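Local coordinates for LP04448p (Drosophila melanogaster, PDB 4QMH), which belongs to the XMAP215 family, which drives microtubule polymerization, and contributes here its fourth TOG domain, a module class that typically binds tubulin, at residues Asn98-Pro101 and Gly102-Ala106; Leu78-Cys81 and Glu82-Ala85. All coordinates share one frame; numbering follows the deposited sequence.

Contact 1 (Asn98-Pro101 and Gly102-Ala106)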
loop_
_atom_site.group_PDB
_atom_site.type_symbol
_atom_site.label_atom_id
_atom_site.label_comp_id
_atom_site.label_asym_id
_atom_site.label_seq_id
_atom_site.Cartn_x
_atom_site.Cartn_y
_atom_site.Cartn_z
ATOM N N ASN A 98 9.220 2.623 3.199
ATOM C CA ASN A 98 8.934 2.923 4.599
ATOM C C ASN A 98 7.442 3.022 4.913
ATOM O O ASN A 98 6.982 2.515 5.935
ATOM C CB ASN A 98 9.644 4.210 5.042
ATOM C CG ASN A 98 11.101 3.979 5.421
ATOM O OD1 ASN A 98 11.404 3.281 6.394
ATOM N ND2 ASN A 98 12.005 4.581 4.665
ATOM N N LEU A 99 6.686 3.665 4.029
ATOM C CA LEU A 99 5.329 4.085 4.369
ATOM C C LEU A 99 4.239 3.144 3.886
ATOM O O LEU A 99 3.207 3.020 4.531
ATOM C CB LEU A 99 5.044 5.480 3.821
ATOM C CG LEU A 99 6.038 6.531 4.311
ATOM C CD1 LEU A 99 5.748 7.867 3.635
ATOM C CD2 LEU A 99 5.980 6.654 5.829
ATOM N N PHE A 100 4.459 2.503 2.744
ATOM C CA PHE A 100 3.438 1.632 2.162
ATOM C C PHE A 100 3.007 0.477 3.090
ATOM O O PHE A 100 1.818 0.200 3.199
ATOM C CB PHE A 100 3.923 1.125 0.791
ATOM C CG PHE A 100 2.913 0.315 0.017
ATOM C CD1 PHE A 100 1.613 0.764 -0.168
ATOM C CD2 PHE A 100 3.298 -0.873 -0.600
ATOM C CE1 PHE A 100 0.703 0.032 -0.921
ATOM C CE2 PHE A 100 2.387 -1.614 -1.344
ATOM C CZ PHE A 100 1.090 -1.155 -1.506
ATOM N N PRO A 101 3.960 -0.199 3.759
ATOM C CA PRO A 101 3.505 -1.242 4.691
ATOM C C PRO A 101 2.525 -0.707 5.735
ATOM O O PRO A 101 1.567 -1.409 6.097
ATOM C CB PRO A 101 4.800 -1.700 5.354
ATOM C CG PRO A 101 5.843 -1.506 4.255
ATOM C CD PRO A 101 5.428 -0.200 3.601
ATOM N N GLY A 102 2.750 0.525 6.191
ATOM C CA GLY A 102 1.865 1.138 7.170
ATOM C C GLY A 102 0.502 1.479 6.585
ATOM O O GLY A 102 -0.521 1.313 7.237
ATOM N N PHE A 103 0.485 1.974 5.350
ATOM C CA PHE A 103 -0.769 2.210 4.647
ATOM C C PHE A 103 -1.550 0.909 4.512
ATOM O O PHE A 103 -2.762 0.865 4.730
ATOM C CB PHE A 103 -0.528 2.748 3.231
ATOM C CG PHE A 103 0.199 4.056 3.168
ATOM C CD1 PHE A 103 0.294 4.897 4.266
ATOM C CD2 PHE A 103 0.793 4.440 1.977
ATOM C CE1 PHE A 103 0.972 6.103 4.172
ATOM C CE2 PHE A 103 1.472 5.652 1.868
ATOM C CZ PHE A 103 1.565 6.483 2.976
ATOM N N LEU A 104 -0.854 -0.157 4.133
ATOM C CA LEU A 104 -1.525 -1.430 3.930
ATOM C C LEU A 104 -2.111 -1.908 5.242
ATOM O O LEU A 104 -3.211 -2.456 5.288
ATOM C CB LEU A 104 -0.552 -2.475 3.382
ATOM C CG LEU A 104 -0.098 -2.320 1.928
ATOM C CD1 LEU A 104 0.972 -3.360 1.617
ATOM C CD2 LEU A 104 -1.291 -2.422 0.970
ATOM N N HIS A 105 -1.363 -1.723 6.320
ATOM C CA HIS A 105 -1.834 -2.199 7.595
ATOM C C HIS A 105 -3.103 -1.463 8.029
ATOM O O HIS A 105 -4.002 -2.064 8.619
ATOM C CB HIS A 105 -0.748 -2.080 8.654
ATOM C CG HIS A 105 -1.080 -2.815 9.905
ATOM N ND1 HIS A 105 -1.049 -4.191 9.989
ATOM C CD2 HIS A 105 -1.494 -2.368 11.112
ATOM C CE1 HIS A 105 -1.409 -4.556 11.207
ATOM N NE2 HIS A 105 -1.689 -3.471 11.905
ATOM N N ALA A 106 -3.192 -0.172 7.709
ATOM C CA ALA A 106 -4.371 0.608 8.072
ATOM C C ALA A 106 -5.599 0.204 7.256
ATOM O O ALA A 106 -6.724 0.539 7.625
ATOM C CB ALA A 106 -4.095 2.115 7.901
#
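L104 lies over one face of the F100 ring, one helical turn back. Its CG sits 3.9 Å from the ring centroid of F100, 17° off the normal, a CH-pi contact, while its two methyls divide the rim: CD2 of L104 meets CZ of F100 at 3.7 Å and CD1 of L104 covers CE2 of F100. The phenyl reaches this place because its CG is anti to the backbone N (chi1 -175°). F103 comes in at the edge of the same ring and turns a face of its own to the backbone: L99 O stands 3.4 Å above the F103 ring plane, and CZ of F103 touches CB of L99 at 3.7 Å. That same carbonyl oxygen, L99 O, also accepts F103 N at 3.0 Å. L104 N to F100 O and H105 N to P101 O continue the helical bonding past P101, whose nitrogen has no hydrogen to give and where the helix is kinked. Farther out, F134 stacks on F100, M139 and I140 touch it too, and F125 meets F103 edge-to-face. With an alanine here instead of F103, a gap is likely to open beside CB of L99, and F125 would probably lose its aromatic partner. Aromatic and leucine side chains spaced i to i+4 on the inward-facing side of a short helix, packed against neighbouring helices, fit the helical-repeat solenoid of a TOG domain.

Contact 2 (Leu78-Cys81 and Glu82-Ala85)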
loop_
_atom_site.group_PDB
_atom_site.type_symbol
_atom_site.label_atom_id
_atom_site.label_comp_id
_atom_site.label_asym_id
_atom_site.label_seq_id
_atom_site.Cartn_x
_atom_site.Cartn_y
_atom_site.Cartn_z
ATOM N N LEU A 78 -1.778 9.517 8.714
ATOM C CA LEU A 78 -2.230 9.278 7.345
ATOM C C LEU A 78 -2.441 10.603 6.616
ATOM O O LEU A 78 -2.004 10.762 5.476
ATOM C CB LEU A 78 -3.510 8.437 7.311
ATOM C CG LEU A 78 -3.342 6.964 7.686
ATOM C CD1 LEU A 78 -4.704 6.367 8.045
ATOM C CD2 LEU A 78 -2.658 6.162 6.563
ATOM N N ALA A 79 -3.098 11.550 7.287
ATOM C CA ALA A 79 -3.319 12.880 6.722
ATOM C C ALA A 79 -1.994 13.545 6.384
ATOM O O ALA A 79 -1.847 14.152 5.321
ATOM C CB ALA A 79 -4.122 13.749 7.694
ATOM N N ILE A 80 -1.026 13.449 7.289
ATOM C CA ILE A 80 0.290 14.036 7.023
ATOM C C ILE A 80 0.998 13.388 5.839
ATOM O O ILE A 80 1.641 14.072 5.038
ATOM C CB ILE A 80 1.190 13.982 8.265
ATOM C CG1 ILE A 80 0.708 15.004 9.295
ATOM C CG2 ILE A 80 2.637 14.267 7.884
ATOM C CD1 ILE A 80 1.325 14.821 10.662
ATOM N N CYS A 81 0.874 12.071 5.709
ATOM C CA CYS A 81 1.510 11.392 4.589
ATOM C C CYS A 81 0.883 11.811 3.265
ATOM O O CYS A 81 1.574 11.910 2.262
ATOM C CB CYS A 81 1.462 9.871 4.757
ATOM S SG CYS A 81 2.555 9.278 6.044
ATOM N N GLU A 82 -0.418 12.070 3.262
ATOM C CA GLU A 82 -1.063 12.531 2.038
ATOM C C GLU A 82 -0.537 13.920 1.693
ATOM O O GLU A 82 -0.211 14.193 0.535
ATOM C CB GLU A 82 -2.589 12.530 2.156
ATOM C CG GLU A 82 -3.281 12.513 0.799
ATOM C CD GLU A 82 -4.782 12.335 0.897
ATOM O OE1 GLU A 82 -5.249 11.649 1.832
ATOM O OE2 GLU A 82 -5.498 12.886 0.034
ATOM N N GLN A 83 -0.421 14.769 2.712
ATOM C CA GLN A 83 0.146 16.108 2.559
ATOM C C GLN A 83 1.583 16.018 2.027
ATOM O O GLN A 83 1.992 16.790 1.153
ATOM C CB GLN A 83 0.096 16.834 3.906
ATOM C CG GLN A 83 0.752 18.200 3.946
ATOM C CD GLN A 83 0.830 18.766 5.358
ATOM O OE1 GLN A 83 0.566 18.070 6.342
ATOM N NE2 GLN A 83 1.188 20.035 5.461
ATOM N N LEU A 84 2.345 15.061 2.545
ATOM C CA LEU A 84 3.726 14.897 2.129
ATOM C C LEU A 84 3.792 14.500 0.654
ATOM O O LEU A 84 4.635 14.991 -0.109
ATOM C CB LEU A 84 4.422 13.849 3.015
ATOM C CG LEU A 84 5.945 13.740 2.933
ATOM C CD1 LEU A 84 6.638 14.913 3.636
ATOM C CD2 LEU A 84 6.395 12.426 3.547
ATOM N N ALA A 85 2.893 13.612 0.239
ATOM C CA ALA A 85 2.885 13.168 -1.152
ATOM C C ALA A 85 2.661 14.351 -2.081
ATOM O O ALA A 85 3.361 14.518 -3.078
ATOM C CB ALA A 85 1.803 12.121 -1.372
#
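Q83 and I80 meet on one face of helix 71-88, one of the paired antiparallel helices that build the HEAT-repeat solenoid of a TOG domain. Followed outward, Q83 begins with CB against the backbone turn before it, 3.4 Å from I80 O and slightly farther from A79 O. With CG anti to the backbone N (chi1 175°) and the chain extended beyond it, the stem runs outward, and past CB only the OE1 end of the amide comes back toward I80. There OE1 of Q83 lies 4.1 Å from CA of I80 and near CG1 of the same residue, a loose van der Waals approach. The other branch, NE2, turns to helix 31-48 and hydrogen-bonds Q42 O, a bond that fixes which way round the amide sits and ties the two helices together.

L84 takes the next position round the helix, its CB resting 3.4 Å from I80 O and close to C81 O. E82 leaves on another side, its CB near A79 O and its extended chain leading away from 78-81. Beyond the two segments, I80 packs on L38 and L41 of helix 31-48, L84 on L62 of helix 58-66, and E82 touches N120 of helix 112-129. The side chains of these two halves therefore diverge toward different neighbours, and what joins the halves directly is chiefly backbone. Four consecutive i to i+4 bonds do this, E82 N to L78 O and Q83 N to A79 O among them. The last, A85 N to C81 O, spans 3.0 Å, and the methyl carbon CB of A85 lies 3.6 Å from the same C81 O.

In the fold
Both contacts are buried local turns, on helices that follow each other in the chain, 71-88 and 96-106, with centres about 12 Å apart. Contact 1 is nearer the centre of the folded chain, its own centre about 6 Å away against about 14 Å for contact 2. Its chemistry is aromatic and aliphatic, and its side chains grip each other; in contact 2 they mostly turn outward to other helices, and a glutamine amide adds a polar tie. The two meet chiefly through F103, whose CZ lies 3.8 Å from CB of C81 and whose CD1 packs on CD2 of L78. Helices 58-66 and 112-129 border both, whereas 139-145 touches contact 1 and 31-48 touches contact 2.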